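Local coordinates for plasma serine protease inhibitor (Homo sapiens, PDB 3DY0), which inhibits serine proteases such as activated protein C in a heparin-dependent manner, trapping them irreversibly after they cleave its reactive centre loop, at residues 134-139 with 160-165; 150-155 with 310-315. One frame throughout, in Å; residues are numbered along the deposited sequence.

Contact 1. Residues 134-139 with 160-165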
loop_
_atom_site.group_PDB
_atom_site.type_symbol
_atom_site.label_atom_id
_atom_site.label_comp_id
_atom_site.label_asym_id
_atom_site.label_seq_id
_atom_site.Cartn_x
_atom_site.Cartn_y
_atom_site.Cartn_z
ATOM N N LYS A 134 -17.314 15.153 -2.096
ATOM C CA LYS A 134 -17.975 14.432 -3.170
ATOM C C LYS A 134 -17.100 14.406 -4.419
ATOM O O LYS A 134 -16.933 13.364 -5.051
ATOM C CB LYS A 134 -19.326 15.072 -3.496
ATOM C CG LYS A 134 -20.076 14.367 -4.615
ATOM C CD LYS A 134 -21.433 15.006 -4.856
ATOM C CE LYS A 134 -22.173 14.314 -5.983
ATOM N NZ LYS A 134 -21.418 14.388 -7.263
ATOM N N GLN A 135 -16.537 15.557 -4.767
ATOM C CA GLN A 135 -15.682 15.657 -5.943
ATOM C C GLN A 135 -14.483 14.714 -5.847
ATOM O O GLN A 135 -14.220 13.928 -6.760
ATOM C CB GLN A 135 -15.189 17.098 -6.109
ATOM C CG GLN A 135 -14.072 17.255 -7.129
ATOM C CD GLN A 135 -13.526 18.669 -7.185
ATOM O OE1 GLN A 135 -13.560 19.400 -6.195
ATOM N NE2 GLN A 135 -13.002 19.053 -8.342
ATOM N N ILE A 136 -13.767 14.787 -4.733
ATOM C CA ILE A 136 -12.585 13.954 -4.548
ATOM C C ILE A 136 -12.917 12.484 -4.330
ATOM O O ILE A 136 -12.272 11.613 -4.918
ATOM C CB ILE A 136 -11.724 14.488 -3.389
ATOM C CG1 ILE A 136 -11.279 15.921 -3.713
ATOM C CG2 ILE A 136 -10.496 13.599 -3.190
ATOM C CD1 ILE A 136 -10.593 16.640 -2.573
ATOM N N ASN A 137 -13.922 12.196 -3.505
ATOM C CA ASN A 137 -14.292 10.804 -3.269
ATOM C C ASN A 137 -14.811 10.141 -4.540
ATOM O O ASN A 137 -14.558 8.959 -4.770
ATOM C CB ASN A 137 -15.338 10.686 -2.156
ATOM C CG ASN A 137 -14.752 10.931 -0.777
ATOM O OD1 ASN A 137 -13.544 10.822 -0.580
ATOM N ND2 ASN A 137 -15.610 11.243 0.190
ATOM N N ASP A 138 -15.544 10.890 -5.364
ATOM C CA ASP A 138 -16.050 10.332 -6.613
ATOM C C ASP A 138 -14.886 10.022 -7.550
ATOM O O ASP A 138 -14.909 9.025 -8.272
ATOM C CB ASP A 138 -17.005 11.305 -7.316
ATOM C CG ASP A 138 -18.383 11.342 -6.679
ATOM O OD1 ASP A 138 -18.709 10.431 -5.890
ATOM O OD2 ASP A 138 -19.150 12.283 -6.984
ATOM N N TYR A 139 -13.876 10.892 -7.542
ATOM C CA TYR A 139 -12.699 10.704 -8.384
ATOM C C TYR A 139 -11.961 9.443 -7.958
ATOM O O TYR A 139 -11.610 8.614 -8.793
ATOM C CB TYR A 139 -11.749 11.902 -8.267
ATOM C CG TYR A 139 -10.411 11.705 -8.953
ATOM C CD1 TYR A 139 -10.279 11.853 -10.333
ATOM C CD2 TYR A 139 -9.275 11.369 -8.217
ATOM C CE1 TYR A 139 -9.045 11.670 -10.966
ATOM C CE2 TYR A 139 -8.038 11.188 -8.838
ATOM C CZ TYR A 139 -7.930 11.340 -10.208
ATOM O OH TYR A 139 -6.705 11.168 -10.814
ATOM N N VAL A 160 -6.931 23.406 1.937
ATOM C CA VAL A 160 -6.652 24.262 0.792
ATOM C C VAL A 160 -6.153 23.448 -0.397
ATOM O O VAL A 160 -6.318 23.846 -1.550
ATOM C CB VAL A 160 -5.606 25.339 1.147
ATOM C CG1 VAL A 160 -6.140 26.224 2.261
ATOM C CG2 VAL A 160 -4.299 24.687 1.570
ATOM N N VAL A 161 -5.545 22.303 -0.106
ATOM C CA VAL A 161 -5.025 21.421 -1.140
ATOM C C VAL A 161 -5.083 19.982 -0.657
ATOM O O VAL A 161 -4.823 19.706 0.511
ATOM C CB VAL A 161 -3.531 21.710 -1.466
ATOM C CG1 VAL A 161 -3.044 20.759 -2.558
ATOM C CG2 VAL A 161 -3.346 23.163 -1.893
ATOM N N ILE A 162 -5.444 19.074 -1.551
ATOM C CA ILE A 162 -5.445 17.656 -1.219
ATOM C C ILE A 162 -4.765 16.952 -2.376
ATOM O O ILE A 162 -5.184 17.069 -3.531
ATOM C CB ILE A 162 -6.866 17.076 -1.017
ATOM C CG1 ILE A 162 -7.512 17.719 0.216
ATOM C CG2 ILE A 162 -6.778 15.553 -0.827
ATOM C CD1 ILE A 162 -8.864 17.129 0.600
ATOM N N MET A 163 -3.687 16.241 -2.059
ATOM C CA MET A 163 -2.925 15.505 -3.057
ATOM C C MET A 163 -3.356 14.058 -2.959
ATOM O O MET A 163 -3.345 13.476 -1.875
ATOM C CB MET A 163 -1.431 15.640 -2.770
ATOM C CG MET A 163 -0.544 14.883 -3.736
ATOM S SD MET A 163 1.182 15.305 -3.455
ATOM C CE MET A 163 1.431 14.592 -1.827
ATOM N N VAL A 164 -3.739 13.486 -4.092
ATOM C CA VAL A 164 -4.220 12.113 -4.120
ATOM C C VAL A 164 -3.402 11.159 -4.970
ATOM O O VAL A 164 -2.947 11.506 -6.059
ATOM C CB VAL A 164 -5.675 12.064 -4.657
ATOM C CG1 VAL A 164 -6.140 10.613 -4.817
ATOM C CG2 VAL A 164 -6.598 12.838 -3.728
ATOM N N ASN A 165 -3.195 9.962 -4.437
ATOM C CA ASN A 165 -2.547 8.900 -5.190
ATOM C C ASN A 165 -3.514 7.739 -5.091
ATOM O O ASN A 165 -4.141 7.531 -4.052
ATOM C CB ASN A 165 -1.209 8.447 -4.610
ATOM C CG ASN A 165 -0.733 7.139 -5.245
ATOM O OD1 ASN A 165 -1.077 6.051 -4.784
ATOM N ND2 ASN A 165 0.023 7.247 -6.330
#
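Helix F of the serpin fold, residues 129-143, lies across the face of the large central sheet A, and here Ile136 and Tyr139 rest on Ile162 and Val164 of strand 159-172. The short axes run nearly parallel, 9° apart, with a closest approach of 10.7 Å, and the two segments meet through apolar side chains, with no hydrogen bond across. At its start the strand carries a classic beta bulge, where Val160 and Val161 both face Phe334 of strand 323-335. Ile162 and Val164, two residues apart on the strand, both point at the helix, whereas Met163 between them reaches Met42 of helix 33-45 on the other face of the sheet. Ile136 divides its branches between Ile162 and Val164. With CG1 beside the backbone N (chi1 -60°) and the chain extended beyond it, its CD1 runs to CD1 of Ile162 at 3.6 Å and lies 4.1 Å from the Ile162 CB. Its other branch, CG2, meets CG2 of Val164 at 4.0 Å. The ring of Tyr139 is also held from elsewhere: its hydroxyl hydrogen-bonds Asp120, and Phe98 of strand 90-99 meets it edge-to-face. Val164 touches two helix residues: while CG2 meets Ile136, its second methyl, CG1, approaches the Tyr139 ring at its edge, near its plane, 4.5 Å from CE2, a loose contact.

Contact 2. Residues 150-155 with 310-315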
loop_
_atom_site.group_PDB
_atom_site.type_symbol
_atom_site.label_atom_id
_atom_site.label_comp_id
_atom_site.label_asym_id
_atom_site.label_seq_id
_atom_site.Cartn_x
_atom_site.Cartn_y
_atom_site.Cartn_z
ATOM N N ASP A 150 -15.583 6.718 -0.274
ATOM C CA ASP A 150 -15.516 7.643 0.852
ATOM C C ASP A 150 -14.132 7.761 1.492
ATOM O O ASP A 150 -13.998 7.681 2.712
ATOM C CB ASP A 150 -16.540 7.233 1.915
ATOM C CG ASP A 150 -17.974 7.381 1.432
ATOM O OD1 ASP A 150 -18.887 6.883 2.121
ATOM O OD2 ASP A 150 -18.190 7.999 0.368
ATOM N N LEU A 151 -13.101 7.961 0.676
ATOM C CA LEU A 151 -11.753 8.104 1.211
ATOM C C LEU A 151 -11.746 9.203 2.270
ATOM O O LEU A 151 -11.187 9.041 3.354
ATOM C CB LEU A 151 -10.767 8.482 0.102
ATOM C CG LEU A 151 -9.346 8.784 0.591
ATOM C CD1 LEU A 151 -8.700 7.509 1.136
ATOM C CD2 LEU A 151 -8.521 9.350 -0.551
ATOM N N LEU A 152 -12.382 10.324 1.940
ATOM C CA LEU A 152 -12.453 11.471 2.833
ATOM C C LEU A 152 -13.756 11.509 3.629
ATOM O O LEU A 152 -14.840 11.351 3.071
ATOM C CB LEU A 152 -12.329 12.768 2.025
ATOM C CG LEU A 152 -11.081 12.928 1.151
ATOM C CD1 LEU A 152 -11.207 14.184 0.302
ATOM C CD2 LEU A 152 -9.844 12.991 2.028
ATOM N N LYS A 153 -13.636 11.718 4.935
ATOM C CA LYS A 153 -14.798 11.808 5.813
ATOM C C LYS A 153 -14.673 13.015 6.735
ATOM O O LYS A 153 -13.605 13.277 7.282
ATOM C CB LYS A 153 -14.942 10.533 6.654
ATOM C CG LYS A 153 -15.389 9.317 5.865
ATOM C CD LYS A 153 -15.579 8.110 6.772
ATOM C CE LYS A 153 -16.083 6.905 5.993
ATOM N NZ LYS A 153 -15.104 6.463 4.962
ATOM N N ASN A 154 -15.776 13.742 6.894
ATOM C CA ASN A 154 -15.833 14.924 7.750
ATOM C C ASN A 154 -14.632 15.845 7.518
ATOM O O ASN A 154 -13.936 16.229 8.459
ATOM C CB ASN A 154 -15.900 14.493 9.219
ATOM C CG ASN A 154 -16.372 15.607 10.132
ATOM O OD1 ASN A 154 -17.407 16.230 9.887
ATOM N ND2 ASN A 154 -15.623 15.856 11.198
ATOM N N LEU A 155 -14.412 16.203 6.257
ATOM C CA LEU A 155 -13.303 17.063 5.855
ATOM C C LEU A 155 -13.166 18.344 6.674
ATOM O O LEU A 155 -14.133 19.077 6.873
ATOM C CB LEU A 155 -13.435 17.412 4.370
ATOM C CG LEU A 155 -12.287 18.191 3.722
ATOM C CD1 LEU A 155 -10.977 17.438 3.904
ATOM C CD2 LEU A 155 -12.586 18.391 2.246
ATOM N N GLU A 310 -3.288 15.963 7.719
ATOM C CA GLU A 310 -3.373 14.517 7.808
ATOM C C GLU A 310 -3.072 13.840 6.479
ATOM O O GLU A 310 -3.092 14.473 5.421
ATOM C CB GLU A 310 -4.758 14.099 8.324
ATOM C CG GLU A 310 -5.933 14.435 7.418
ATOM C CD GLU A 310 -7.270 14.289 8.134
ATOM O OE1 GLU A 310 -7.632 15.192 8.919
ATOM O OE2 GLU A 310 -7.956 13.267 7.924
ATOM N N MET A 311 -2.747 12.556 6.553
ATOM C CA MET A 311 -2.470 11.763 5.366
ATOM C C MET A 311 -3.268 10.492 5.573
ATOM O O MET A 311 -2.837 9.586 6.289
ATOM C CB MET A 311 -0.983 11.431 5.256
ATOM C CG MET A 311 -0.632 10.743 3.943
ATOM S SD MET A 311 1.095 10.259 3.802
ATOM C CE MET A 311 1.856 11.845 3.514
ATOM N N VAL A 312 -4.437 10.431 4.948
ATOM C CA VAL A 312 -5.312 9.274 5.079
ATOM C C VAL A 312 -5.030 8.213 4.022
ATOM O O VAL A 312 -4.778 8.529 2.860
ATOM C CB VAL A 312 -6.798 9.698 4.993
ATOM C CG1 VAL A 312 -7.121 10.674 6.117
ATOM C CG2 VAL A 312 -7.085 10.335 3.647
ATOM N N HIS A 313 -5.068 6.950 4.438
ATOM C CA HIS A 313 -4.824 5.832 3.532
ATOM C C HIS A 313 -5.939 4.811 3.711
ATOM O O HIS A 313 -6.343 4.514 4.836
ATOM C CB HIS A 313 -3.479 5.156 3.844
ATOM C CG HIS A 313 -3.090 4.093 2.856
ATOM N ND1 HIS A 313 -2.659 4.386 1.581
ATOM C CD2 HIS A 313 -3.088 2.742 2.952
ATOM C CE1 HIS A 313 -2.405 3.262 0.933
ATOM N NE2 HIS A 313 -2.657 2.249 1.742
ATOM N N LYS A 314 -6.444 4.289 2.599
ATOM C CA LYS A 314 -7.480 3.265 2.632
ATOM C C LYS A 314 -7.064 2.243 1.594
ATOM O O LYS A 314 -6.723 2.603 0.467
ATOM C CB LYS A 314 -8.845 3.849 2.262
ATOM C CG LYS A 314 -9.972 2.822 2.219
ATOM C CD LYS A 314 -10.219 2.207 3.585
ATOM C CE LYS A 314 -11.380 1.219 3.541
ATOM N NZ LYS A 314 -12.642 1.877 3.095
ATOM N N ALA A 315 -7.079 0.972 1.979
ATOM C CA ALA A 315 -6.693 -0.104 1.076
ATOM C C ALA A 315 -7.613 -1.298 1.291
ATOM O O ALA A 315 -7.995 -1.600 2.420
ATOM C CB ALA A 315 -5.248 -0.501 1.337
HETATM O O HOH W 1 -13.044 4.759 3.028
#
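Leu151, in the loop that leads from helix F back into the serpin sheet A, lays its side chain against Val312 and Lys314 of strand 307-319. From CB the chain continues with CG anti to the backbone N (chi1 175°), which brings the branch point nearer the strand: CG lies 4.1 Å from CG2 of Val312. Beyond it, CD1 settles between the two strand residues, 3.8 Å from CB of Lys314 and 4.1 Å from the same Val312 methyl. The Leu151 and Lys314 side chains run antiparallel past one another, and the leucine meets the lysine at CB. Val312 crosses Leu151 obliquely. Leu152 adds its CD2 to the Val312 CG2 at 4.2 Å, its side chain set at about a right angle to the valine. Val312 has a second conformer, so its CG2 contacts are less certain than the one between Leu151 and Lys314.

Val312 and Lys314 both point at the loop, being alternate residues of a strand whose backbone is hydrogen-bonded to Gly331 and Ala329 of strand 323-335. His313, turned the other way, is hydrogen-bonded through its ring to Thr330 and to the backbone of Ser32. Beyond the apolar contacts, the bent chain of Lys314 brings NZ to a water at 2.9 Å, and this water makes a weak bond to the carbonyl of Asp150. Lys153 NZ and Lys314 NZ are 5.5 Å apart; the carbonyl, bonded by the first directly and linked to the second through the water, may partly offset their like charges. The direct bond, Lys153 NZ to Asp150 O, is 2.8 Å long, its nitrogen tilted 19° from the carbonyl plane.

In the fold
The two contacts lie 9 Å apart between centres, on the same face of sheet A. Their segments alternate along the chain: helix residues 134-139, loop 150-155, strand residues 160-165 and, much later, 310-315. Strand 323-335, the inserted reactive centre loop of this cleaved serpin, runs between strands 159-172 and 307-319, antiparallel to both, so helix F and its following loop reach the sheet on both flanks of that insertion. Contacts 1 and 2 also meet directly: Asn137 OD1 accepts a probable hydrogen bond from Leu152 N at 2.8 Å, and Ile136 CG2 packs on Leu152 CD1. Helix and loop are thus joined to each other as well as to the sheet.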